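Telomerase reverse transcriptase (Candida tropicalis MYA-3404, PDB 6ZD1) probably extends chromosome ends as the reverse transcriptase of telomerase, adding simple telomeric DNA repeats by copying a template within its RNA component. Local coordinates at residues K38-V41 against S42-S46; L93-L96 against D97-G100. One frame throughout, in Å; residues are numbered along the deposited sequence.

Interaction 1 of 2, residues K38-V41 against S42-S46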
ATOM      1  N   LYS A  38       4.977 -37.405 -15.164  1.00 96.91           N
ATOM      2  CA  LYS A  38       6.430 -37.357 -15.271  1.00 89.54           C
ATOM      3  C   LYS A  38       6.871 -37.181 -16.717  1.00 85.13           C
ATOM      4  O   LYS A  38       7.929 -36.597 -16.978  1.00 81.71           O
ATOM      5  CB  LYS A  38       7.040 -38.624 -14.671  1.00 88.50           C
ATOM      6  CG  LYS A  38       8.554 -38.589 -14.552  1.00 98.25           C
ATOM      7  CD  LYS A  38       9.096 -39.872 -13.943  1.00 95.66           C
ATOM      8  CE  LYS A  38       8.581 -40.065 -12.526  1.00112.87           C
ATOM      9  NZ  LYS A  38       9.093 -41.320 -11.907  1.00109.66           N
ATOM     10  N   ASN A  39       6.063 -37.651 -17.670  1.00 87.04           N
ATOM     11  CA  ASN A  39       6.393 -37.443 -19.074  1.00 84.39           C
ATOM     12  C   ASN A  39       6.315 -35.967 -19.441  1.00 84.38           C
ATOM     13  O   ASN A  39       7.174 -35.455 -20.167  1.00 81.70           O
ATOM     14  CB  ASN A  39       5.462 -38.271 -19.961  1.00 85.96           C
ATOM     15  CG  ASN A  39       5.937 -38.339 -21.401  1.00 84.34           C
ATOM     16  OD1 ASN A  39       5.687 -37.432 -22.194  1.00 82.65           O
ATOM     17  ND2 ASN A  39       6.621 -39.422 -21.746  1.00 93.03           N
ATOM     18  N   VAL A  40       5.312 -35.259 -18.917  1.00 90.13           N
ATOM     19  CA  VAL A  40       5.178 -33.841 -19.222  1.00 78.79           C
ATOM     20  C   VAL A  40       6.233 -33.034 -18.481  1.00 74.92           C
ATOM     21  O   VAL A  40       6.893 -32.169 -19.067  1.00 78.28           O
ATOM     22  CB  VAL A  40       3.757 -33.353 -18.885  1.00 80.51           C
ATOM     23  CG1 VAL A  40       3.636 -31.851 -19.123  1.00 76.43           C
ATOM     24  CG2 VAL A  40       2.730 -34.113 -19.705  1.00 87.84           C
ATOM     25  N   VAL A  41       6.427 -33.317 -17.189  1.00 76.25           N
ATOM     26  CA  VAL A  41       7.397 -32.554 -16.408  1.00 73.93           C
ATOM     27  C   VAL A  41       8.792 -32.716 -16.995  1.00 79.23           C
ATOM     28  O   VAL A  41       9.572 -31.757 -17.054  1.00 70.62           O
ATOM     29  CB  VAL A  41       7.352 -32.975 -14.928  1.00 77.30           C
ATOM     30  CG1 VAL A  41       8.419 -32.239 -14.137  1.00 74.62           C
ATOM     31  CG2 VAL A  41       5.977 -32.706 -14.340  1.00 79.29           C
ATOM     32  N   SER A  42       9.113 -33.921 -17.476  1.00 73.83           N
ATOM     33  CA  SER A  42      10.425 -34.141 -18.072  1.00 72.59           C
ATOM     34  C   SER A  42      10.587 -33.330 -19.348  1.00 71.13           C
ATOM     35  O   SER A  42      11.640 -32.725 -19.576  1.00 72.42           O
ATOM     36  CB  SER A  42      10.633 -35.628 -18.360  1.00 75.15           C
ATOM     37  OG  SER A  42      10.496 -36.402 -17.184  1.00 81.01           O
ATOM     38  N   ARG A  43       9.546 -33.283 -20.181  1.00 71.17           N
ATOM     39  CA  ARG A  43       9.653 -32.542 -21.433  1.00 74.46           C
ATOM     40  C   ARG A  43       9.683 -31.039 -21.198  1.00 74.04           C
ATOM     41  O   ARG A  43      10.333 -30.310 -21.957  1.00 66.36           O
ATOM     42  CB  ARG A  43       8.502 -32.922 -22.361  1.00 80.06           C
ATOM     43  CG  ARG A  43       8.687 -34.277 -23.019  1.00 82.64           C
ATOM     44  CD  ARG A  43       7.359 -34.963 -23.243  1.00 77.11           C
ATOM     45  NE  ARG A  43       6.498 -34.223 -24.155  1.00 85.75           N
ATOM     46  CZ  ARG A  43       5.173 -34.294 -24.140  1.00 77.18           C
ATOM     47  NH1 ARG A  43       4.561 -35.060 -23.249  1.00 79.07           N
ATOM     48  NH2 ARG A  43       4.462 -33.592 -25.011  1.00 78.61           N
ATOM     49  N   ILE A  44       9.009 -30.556 -20.153  1.00 65.60           N
ATOM     50  CA  ILE A  44       9.063 -29.132 -19.842  1.00 66.99           C
ATOM     51  C   ILE A  44      10.443 -28.759 -19.321  1.00 69.42           C
ATOM     52  O   ILE A  44      11.052 -27.782 -19.771  1.00 70.70           O
ATOM     53  CB  ILE A  44       7.960 -28.757 -18.839  1.00 63.10           C
ATOM     54  CG1 ILE A  44       6.583 -28.917 -19.487  1.00 64.37           C
ATOM     55  CG2 ILE A  44       8.165 -27.335 -18.333  1.00 59.33           C
ATOM     56  CD1 ILE A  44       5.433 -28.623 -18.556  1.00 72.18           C
ATOM     57  N   ILE A  45      10.969 -29.549 -18.381  1.00 62.20           N
ATOM     58  CA  ILE A  45      12.299 -29.283 -17.842  1.00 65.55           C
ATOM     59  C   ILE A  45      13.349 -29.398 -18.941  1.00 73.39           C
ATOM     60  O   ILE A  45      14.317 -28.629 -18.980  1.00 78.96           O
ATOM     61  CB  ILE A  45      12.593 -30.226 -16.660  1.00 74.99           C
ATOM     62  CG1 ILE A  45      11.675 -29.891 -15.485  1.00 65.32           C
ATOM     63  CG2 ILE A  45      14.045 -30.119 -16.225  1.00 65.03           C
ATOM     64  CD1 ILE A  45      11.960 -30.702 -14.237  1.00 71.97           C
ATOM     65  N   SER A  46      13.164 -30.344 -19.865  1.00 70.77           N
ATOM     66  CA  SER A  46      14.121 -30.493 -20.956  1.00 70.16           C
ATOM     67  C   SER A  46      14.111 -29.279 -21.873  1.00 76.29           C
ATOM     68  O   SER A  46      15.175 -28.789 -22.274  1.00 67.52           O
ATOM     69  CB  SER A  46      13.826 -31.763 -21.755  1.00 83.71           C
ATOM     70  OG  SER A  46      12.650 -31.613 -22.531  1.00103.90           O
TER
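Asn-39 and Arg-43, one turn apart on helix 36-50, show how an i to i+4 side-chain bond can steer a long, flexible arginine. At its base, CB of Arg-43 lies against the backbone oxygens of Asn-39 and Val-40. CG, set beside the backbone N (chi1 -76°), passes over Asn-39 O, and CD rests against both oxygens of that residue, 3.1 Å from Asn-39 O and 3.2 Å from Asn-39 OD1. Bends at chi2 and chi3 then carry the guanidinium round the helix surface. Its NH1 donates to Asn-39 OD1 at 2.8 Å, approaching in the plane of the amide carbonyl, although amide and guanidinium planes are turned 61° apart. NH1 also passes Val-40 CG2 at 4.1 Å, while NH2 reaches outside the helix to form a salt bridge with Asp-97.

A second polar pairing lies one residue earlier. Ser-42 OG folds back beside its own N and gives its proton to Lys-38 O at 2.6 Å; the backbone N of Ser-42 serves the same oxygen from the opposite face of the carbonyl plane. Elsewhere around the helix, Val-40 CG1 lies alongside Ile-44 CD1 at 3.7 Å, in a row that packs on Tyr-163 of helix 158-179, and Val-41 and Ile-45 run side by side in the same manner. With a neutral amide on one nitrogen and a carboxylate on another, the guanidinium is restricted in rotation, and its charge is probably compensated chiefly by Asp-97.

Interaction 2 of 2, residues L93-L96 against D97-G100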
ATOM      1  N   LEU A  93       8.219 -23.793 -23.670  1.00 64.89           N
ATOM      2  CA  LEU A  93       8.363 -24.644 -22.492  1.00 75.96           C
ATOM      3  C   LEU A  93       7.319 -25.753 -22.467  1.00 69.56           C
ATOM      4  O   LEU A  93       7.622 -26.892 -22.091  1.00 68.75           O
ATOM      5  CB  LEU A  93       8.263 -23.795 -21.223  1.00 65.50           C
ATOM      6  CG  LEU A  93       9.567 -23.339 -20.568  1.00 63.78           C
ATOM      7  CD1 LEU A  93      10.272 -24.531 -19.948  1.00 87.89           C
ATOM      8  CD2 LEU A  93      10.475 -22.647 -21.570  1.00 69.22           C
ATOM      9  N   LEU A  94       6.087 -25.442 -22.860  1.00 68.14           N
ATOM     10  CA  LEU A  94       4.986 -26.384 -22.737  1.00 63.85           C
ATOM     11  C   LEU A  94       4.526 -26.851 -24.110  1.00 73.75           C
ATOM     12  O   LEU A  94       4.034 -26.034 -24.906  1.00 73.08           O
ATOM     13  CB  LEU A  94       3.826 -25.755 -21.970  1.00 65.39           C
ATOM     14  CG  LEU A  94       3.870 -25.863 -20.442  1.00 66.06           C
ATOM     15  CD1 LEU A  94       5.072 -25.138 -19.847  1.00 59.14           C
ATOM     16  CD2 LEU A  94       2.573 -25.337 -19.847  1.00 62.31           C
ATOM     17  N   PRO A  95       4.676 -28.134 -24.433  1.00 68.77           N
ATOM     18  CA  PRO A  95       4.069 -28.676 -25.655  1.00 77.78           C
ATOM     19  C   PRO A  95       2.549 -28.590 -25.597  1.00 80.56           C
ATOM     20  O   PRO A  95       1.951 -28.294 -24.560  1.00 77.19           O
ATOM     21  CB  PRO A  95       4.561 -30.129 -25.686  1.00 76.27           C
ATOM     22  CG  PRO A  95       4.946 -30.436 -24.274  1.00 79.62           C
ATOM     23  CD  PRO A  95       5.441 -29.149 -23.691  1.00 68.71           C
ATOM     24  N   LEU A  96       1.915 -28.859 -26.745  1.00 91.10           N
ATOM     25  CA  LEU A  96       0.477 -28.622 -26.872  1.00 86.94           C
ATOM     26  C   LEU A  96      -0.326 -29.457 -25.877  1.00 89.66           C
ATOM     27  O   LEU A  96      -1.330 -28.983 -25.330  1.00 89.64           O
ATOM     28  CB  LEU A  96       0.014 -28.910 -28.302  1.00 88.96           C
ATOM     29  CG  LEU A  96      -1.458 -28.586 -28.585  1.00 82.99           C
ATOM     30  CD1 LEU A  96      -1.701 -27.081 -28.586  1.00 81.71           C
ATOM     31  CD2 LEU A  96      -1.916 -29.209 -29.891  1.00 77.10           C
ATOM     32  N   ASP A  97       0.084 -30.706 -25.645  1.00 89.55           N
ATOM     33  CA  ASP A  97      -0.609 -31.529 -24.659  1.00 81.52           C
ATOM     34  C   ASP A  97      -0.412 -31.004 -23.241  1.00 87.05           C
ATOM     35  O   ASP A  97      -1.292 -31.182 -22.392  1.00 81.49           O
ATOM     36  CB  ASP A  97      -0.148 -32.985 -24.763  1.00 80.27           C
ATOM     37  CG  ASP A  97       1.353 -33.135 -24.620  1.00 84.39           C
ATOM     38  OD1 ASP A  97       2.077 -32.147 -24.862  1.00 91.76           O
ATOM     39  OD2 ASP A  97       1.809 -34.246 -24.272  1.00 80.21           O
ATOM     40  N   ALA A  98       0.721 -30.346 -22.967  1.00 80.87           N
ATOM     41  CA  ALA A  98       0.950 -29.797 -21.633  1.00 79.38           C
ATOM     42  C   ALA A  98      -0.082 -28.733 -21.279  1.00 75.27           C
ATOM     43  O   ALA A  98      -0.377 -28.525 -20.097  1.00 75.77           O
ATOM     44  CB  ALA A  98       2.364 -29.225 -21.527  1.00 77.70           C
ATOM     45  N   TRP A  99      -0.626 -28.040 -22.284  1.00 84.15           N
ATOM     46  CA  TRP A  99      -1.737 -27.114 -22.089  1.00 89.54           C
ATOM     47  C   TRP A  99      -3.081 -27.823 -21.964  1.00 87.91           C
ATOM     48  O   TRP A  99      -4.068 -27.181 -21.587  1.00 78.81           O
ATOM     49  CB  TRP A  99      -1.805 -26.108 -23.243  1.00 84.54           C
ATOM     50  CG  TRP A  99      -0.551 -25.310 -23.447  1.00 82.73           C
ATOM     51  CD1 TRP A  99       0.545 -25.680 -24.171  1.00 74.42           C
ATOM     52  CD2 TRP A  99      -0.267 -23.998 -22.936  1.00 79.74           C
ATOM     53  NE1 TRP A  99       1.494 -24.687 -24.139  1.00 77.45           N
ATOM     54  CE2 TRP A  99       1.020 -23.644 -23.387  1.00 78.30           C
ATOM     55  CE3 TRP A  99      -0.976 -23.091 -22.139  1.00 72.87           C
ATOM     56  CZ2 TRP A  99       1.616 -22.423 -23.069  1.00 73.40           C
ATOM     57  CZ3 TRP A  99      -0.382 -21.877 -21.824  1.00 75.51           C
ATOM     58  CH2 TRP A  99       0.899 -21.555 -22.290  1.00 80.73           C
ATOM     59  N   GLY A 100      -3.148 -29.106 -22.305  1.00 86.08           N
ATOM     60  CA  GLY A 100      -4.381 -29.865 -22.195  1.00 87.63           C
ATOM     61  C   GLY A 100      -5.444 -29.476 -23.200  1.00 91.66           C
ATOM     62  O   GLY A 100      -6.618 -29.340 -22.832  1.00 90.37           O
TER
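Trp-99 turns its indole back across the chain that precedes it, with one face against Leu-94 and its pyrrole side along the peptide oxygens. Leu-94 CD2 sits 4.2 Å from the ring plane, over its centre, while CB of the same residue comes within 3.4 Å of Trp-99 NE1. That nitrogen donates to Leu-94 O at 3.0 Å from well above the carbonyl plane, in a bent bond (141° at the hydrogen). Pro-95 O lies near the ring edge, 3.0 Å from Trp-99 CD1.

Helix 79-93 has just ended here, and the loop leading to helix 104-117, part of the telomerase RNA-binding domain, takes helical backbone angles at residues 97-99 without the regular helical bonds. Weak bonds link Pro-95 O to the amides of Ala-98 and Trp-99, and Gly-100 follows at positive phi.

Toward helix 36-50, where Val-40 touches Ala-98, the methyl of Ala-98 packs against both Leu-94 CB and Pro-95 CD, 3.8 Å from each. Asp-97 crosses the proline ring at an angle: CG stands between the backbone N and the carbonyl carbon (chi1 56°), which brings OD1 to 3.3 Å from Pro-95 CB, and this same oxygen takes the salt bridge from Arg-43.

Interaction 1 comes first along the chain, on helix 36-50; interaction 2 follows in the loop joining helices 79-93 and 104-117. Their centres are 10 Å apart, on the same side of the chain's centre and about 39 and 37 Å from it. They meet directly: besides the 2.8 Å salt bridge from Arg-43 NH2 to Asp-97 OD1, Ile-44 CD1 packs on Leu-94 CG at 3.7 Å. Tyr-163 of helix 158-179 touches both, through Val-40 and Ile-44 on one side and Leu-94 on the other. Two locally ordered pieces, far apart in sequence, are thus joined by a salt bridge and by apolar packing at the periphery of the protein.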